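Local coordinates for protein citryl-CoA lyase (Hydrogenobacter thermophilus, PDB 6HXP) that probably cleaves citryl-CoA to acetyl-CoA and oxaloacetate, as a lyase of the citrate synthase family that binds coenzyme A, at residues 107-112 and 133-138. Numbering follows the deposited sequence.
With COA (coenzyme A), chain B.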
loop_
_atom_site.group_PDB
_atom_site.type_symbol
_atom_site.label_atom_id
_atom_site.label_comp_id
_atom_site.label_asym_id
_atom_site.label_seq_id
_atom_site.Cartn_x
_atom_site.Cartn_y
_atom_site.Cartn_z
ATOM N N MET A 107 8.416 -3.472 -24.042
ATOM C CA MET A 107 9.427 -2.464 -24.383
ATOM C C MET A 107 10.796 -3.107 -24.514
ATOM O O MET A 107 11.545 -2.759 -25.414
ATOM C CB MET A 107 9.490 -1.362 -23.318
ATOM C CG MET A 107 8.327 -0.381 -23.387
ATOM S SD MET A 107 8.462 0.950 -22.183
ATOM C CE MET A 107 9.781 1.971 -22.913
ATOM N N ARG A 108 11.140 -4.048 -23.624
ATOM C CA ARG A 108 12.456 -4.702 -23.718
ATOM C C ARG A 108 12.555 -5.510 -25.007
ATOM O O ARG A 108 13.556 -5.448 -25.718
ATOM C CB ARG A 108 12.639 -5.604 -22.497
ATOM C CG ARG A 108 14.034 -6.139 -22.360
ATOM C CD ARG A 108 14.168 -6.977 -21.108
ATOM N NE ARG A 108 15.589 -7.259 -20.872
ATOM C CZ ARG A 108 16.055 -7.917 -19.817
ATOM N NH1 ARG A 108 15.219 -8.433 -18.926
ATOM N NH2 ARG A 108 17.361 -8.090 -19.659
ATOM N N PHE A 109 11.495 -6.263 -25.320
ATOM C CA PHE A 109 11.457 -7.087 -26.527
ATOM C C PHE A 109 11.590 -6.223 -27.808
ATOM O O PHE A 109 12.387 -6.550 -28.690
ATOM C CB PHE A 109 10.132 -7.863 -26.574
ATOM C CG PHE A 109 9.861 -8.530 -27.898
ATOM C CD1 PHE A 109 10.625 -9.597 -28.315
ATOM C CD2 PHE A 109 8.870 -8.055 -28.743
ATOM C CE1 PHE A 109 10.397 -10.200 -29.558
ATOM C CE2 PHE A 109 8.638 -8.653 -29.981
ATOM C CZ PHE A 109 9.415 -9.715 -30.388
ATOM N N ILE A 110 10.804 -5.150 -27.904
ATOM C CA ILE A 110 10.831 -4.266 -29.052
ATOM C C ILE A 110 12.191 -3.576 -29.177
ATOM O O ILE A 110 12.769 -3.532 -30.271
ATOM C CB ILE A 110 9.667 -3.254 -29.009
ATOM C CG1 ILE A 110 8.338 -3.988 -29.188
ATOM C CG2 ILE A 110 9.844 -2.180 -30.089
ATOM C CD1 ILE A 110 7.158 -3.180 -28.803
ATOM N N GLN A 111 12.732 -3.080 -28.064
ATOM C CA GLN A 111 14.026 -2.396 -28.125
ATOM C C GLN A 111 15.150 -3.348 -28.451
ATOM O O GLN A 111 15.989 -3.027 -29.291
ATOM C CB GLN A 111 14.298 -1.633 -26.839
ATOM C CG GLN A 111 13.354 -0.457 -26.679
ATOM C CD GLN A 111 13.608 0.243 -25.381
ATOM O OE1 GLN A 111 14.759 0.324 -24.942
ATOM N NE2 GLN A 111 12.584 0.867 -24.803
ATOM N N GLU A 112 15.163 -4.520 -27.819
ATOM C CA GLU A 112 16.212 -5.495 -28.117
ATOM C C GLU A 112 16.077 -6.047 -29.528
ATOM O O GLU A 112 17.088 -6.284 -30.190
ATOM C CB GLU A 112 16.264 -6.593 -27.039
ATOM C CG GLU A 112 16.791 -6.040 -25.721
ATOM C CD GLU A 112 16.882 -7.008 -24.558
ATOM O OE1 GLU A 112 16.489 -8.183 -24.724
ATOM O OE2 GLU A 112 17.336 -6.582 -23.471
ATOM N N PRO A 133 5.992 -16.818 -24.200
ATOM C CA PRO A 133 5.047 -15.824 -24.734
ATOM C C PRO A 133 5.750 -14.583 -25.282
ATOM O O PRO A 133 6.708 -14.117 -24.693
ATOM C CB PRO A 133 4.162 -15.470 -23.530
ATOM C CG PRO A 133 4.453 -16.493 -22.491
ATOM C CD PRO A 133 5.831 -16.984 -22.742
ATOM N N ILE A 134 5.320 -14.087 -26.432
ATOM C CA ILE A 134 5.886 -12.872 -27.009
ATOM C C ILE A 134 5.142 -11.713 -26.354
ATOM O O ILE A 134 3.925 -11.596 -26.525
ATOM C CB ILE A 134 5.808 -12.831 -28.550
ATOM C CG1 ILE A 134 6.411 -14.115 -29.170
ATOM C CG2 ILE A 134 6.594 -11.603 -29.056
ATOM C CD1 ILE A 134 5.932 -14.379 -30.563
ATOM N N PRO A 135 5.823 -10.830 -25.599
ATOM C CA PRO A 135 5.086 -9.785 -24.878
ATOM C C PRO A 135 4.502 -8.711 -25.755
ATOM O O PRO A 135 5.162 -8.245 -26.690
ATOM C CB PRO A 135 6.140 -9.197 -23.922
ATOM C CG PRO A 135 7.419 -9.467 -24.596
ATOM C CD PRO A 135 7.263 -10.790 -25.277
ATOM N N GLY A 136 3.275 -8.309 -25.436
ATOM C CA GLY A 136 2.566 -7.275 -26.180
ATOM C C GLY A 136 1.721 -7.787 -27.332
ATOM O O GLY A 136 1.179 -6.964 -28.075
ATOM N N TYR A 137 1.552 -9.135 -27.462
ATOM C CA TYR A 137 0.787 -9.735 -28.537
ATOM C C TYR A 137 -0.302 -10.636 -27.996
ATOM O O TYR A 137 -0.122 -11.303 -26.969
ATOM C CB TYR A 137 1.703 -10.523 -29.475
ATOM C CG TYR A 137 2.711 -9.614 -30.134
ATOM C CD1 TYR A 137 3.913 -9.314 -29.508
ATOM C CD2 TYR A 137 2.414 -8.963 -31.325
ATOM C CE1 TYR A 137 4.772 -8.349 -30.019
ATOM C CE2 TYR A 137 3.305 -8.058 -31.890
ATOM C CZ TYR A 137 4.483 -7.747 -31.230
ATOM O OH TYR A 137 5.345 -6.798 -31.717
ATOM N N GLY A 138 -1.401 -10.672 -28.739
ATOM C CA GLY A 138 -2.566 -11.477 -28.434
ATOM C C GLY A 138 -3.649 -10.776 -27.642
ATOM O O GLY A 138 -3.380 -9.891 -26.839
HETATM N N1A COA B . 3.123 -15.196 -28.135
HETATM C C2A COA B . 3.185 -16.441 -28.623
HETATM N N3A COA B . 2.218 -17.362 -28.691
HETATM C C4A COA B . 1.071 -16.898 -28.176
HETATM C C5A COA B . 0.857 -15.642 -27.629
HETATM C C6A COA B . 1.951 -14.755 -27.623
HETATM N N6A COA B . 1.884 -13.502 -27.164
HETATM N N7A COA B . -0.457 -15.507 -27.211
HETATM C C8A COA B . -1.002 -16.658 -27.521
HETATM N N9A COA B . -0.140 -17.544 -28.115
HETATM C C1B COA B . -0.449 -18.862 -28.671
HETATM C C2B COA B . -1.634 -19.597 -28.019
HETATM O O2B COA B . -1.164 -20.552 -27.074
HETATM C C3B COA B . -2.263 -20.265 -29.237
HETATM O O3B COA B . -1.480 -21.414 -29.632
HETATM P P3B COA B . -2.023 -22.732 -30.413
HETATM O O7A COA B . -3.503 -22.674 -30.630
HETATM O O8A COA B . -1.236 -22.800 -31.726
HETATM O O9A COA B . -1.596 -23.922 -29.545
HETATM C C4B COA B . -2.071 -19.213 -30.323
HETATM O O4B COA B . -0.751 -18.702 -30.048
HETATM C C5B COA B . -3.048 -18.062 -30.331
HETATM O O5B COA B . -4.395 -18.538 -30.133
HETATM P P1A COA B . -5.548 -17.574 -29.518
HETATM O O1A COA B . -6.783 -18.347 -29.255
HETATM O O2A COA B . -5.722 -16.429 -30.516
HETATM O O3A COA B . -4.976 -16.942 -28.173
HETATM P P2A COA B . -5.373 -17.118 -26.641
HETATM O O4A COA B . -6.835 -16.954 -26.462
HETATM O O5A COA B . -4.850 -18.491 -26.213
HETATM O O6A COA B . -4.505 -16.036 -25.780
HETATM C CBP COA B . -4.228 -14.213 -24.191
HETATM C CCP COA B . -5.139 -14.870 -25.223
HETATM C CDP COA B . -4.643 -12.739 -24.058
HETATM C CEP COA B . -4.450 -14.913 -22.844
HETATM C CAP COA B . -2.724 -14.304 -24.559
HETATM O OAP COA B . -2.468 -14.122 -25.944
HETATM C C9P COA B . -1.829 -13.387 -23.731
HETATM O O9P COA B . -1.477 -13.717 -22.601
HETATM N N8P COA B . -1.432 -12.253 -24.313
HETATM C C7P COA B . -0.452 -11.357 -23.713
HETATM C C6P COA B . 0.956 -11.913 -23.811
HETATM C C5P COA B . 1.928 -11.188 -22.911
HETATM O O5P COA B . 2.121 -9.980 -23.029
HETATM N N4P COA B . 2.571 -11.948 -22.023
HETATM C C3P COA B . 3.872 -11.614 -21.457
HETATM C C2P COA B . 3.832 -10.489 -20.440
HETATM S S1P COA B . 2.650 -10.965 -19.149
#
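Phe109, on helix 101-116, lays one face of its ring against Ile134 of the loop that binds coenzyme A. Ile134 CG2 sits over that face as a CH-pi contact, 3.9 Å from the ring centroid and displaced toward the rim at CZ and CE2. The CA–CB bond of Phe109 points toward the loop, and chi1 of 168°, which sets CG opposite the backbone N, brings the ring to Ile134. Pro135 meets the base of the same side chain, its CG 3.7 Å from Phe109 CB. Tyr137 lies across Phe109 at about a right angle, and its CE1 approaches Phe109 CE2 at 3.9 Å. The Tyr137 hydroxyl is hydrogen-bonded to Ala169 O, which ties the ring to helix 164-180. Tyr127 of helix 120-129 makes an edge-to-face contact with Phe109.

Ile134 to Tyr137 form a type II beta turn, whose backbone reads the ligand. Ile134 N donates to N1A of the adenine (3.0 Å, 169°). The amino group N6A is shared by two carbonyls, Ile134 O at 2.9 Å and Tyr137 O. Gly136 N holds the pantetheine carbonyl O5P at 3.1 Å. Ile134 also turns CG1 and CD1 to the adenine near N1A and C2A, while CG2 faces Phe109. Cutting Ile134 back to an alanine would probably leave the Phe109 face without its methyl partner and open a gap beside the adenine.

No hydrogen bond joins the two segments. The fit between helix and loop is therefore apolar, and the recognition of coenzyme A by these loop residues is left largely to backbone polar groups.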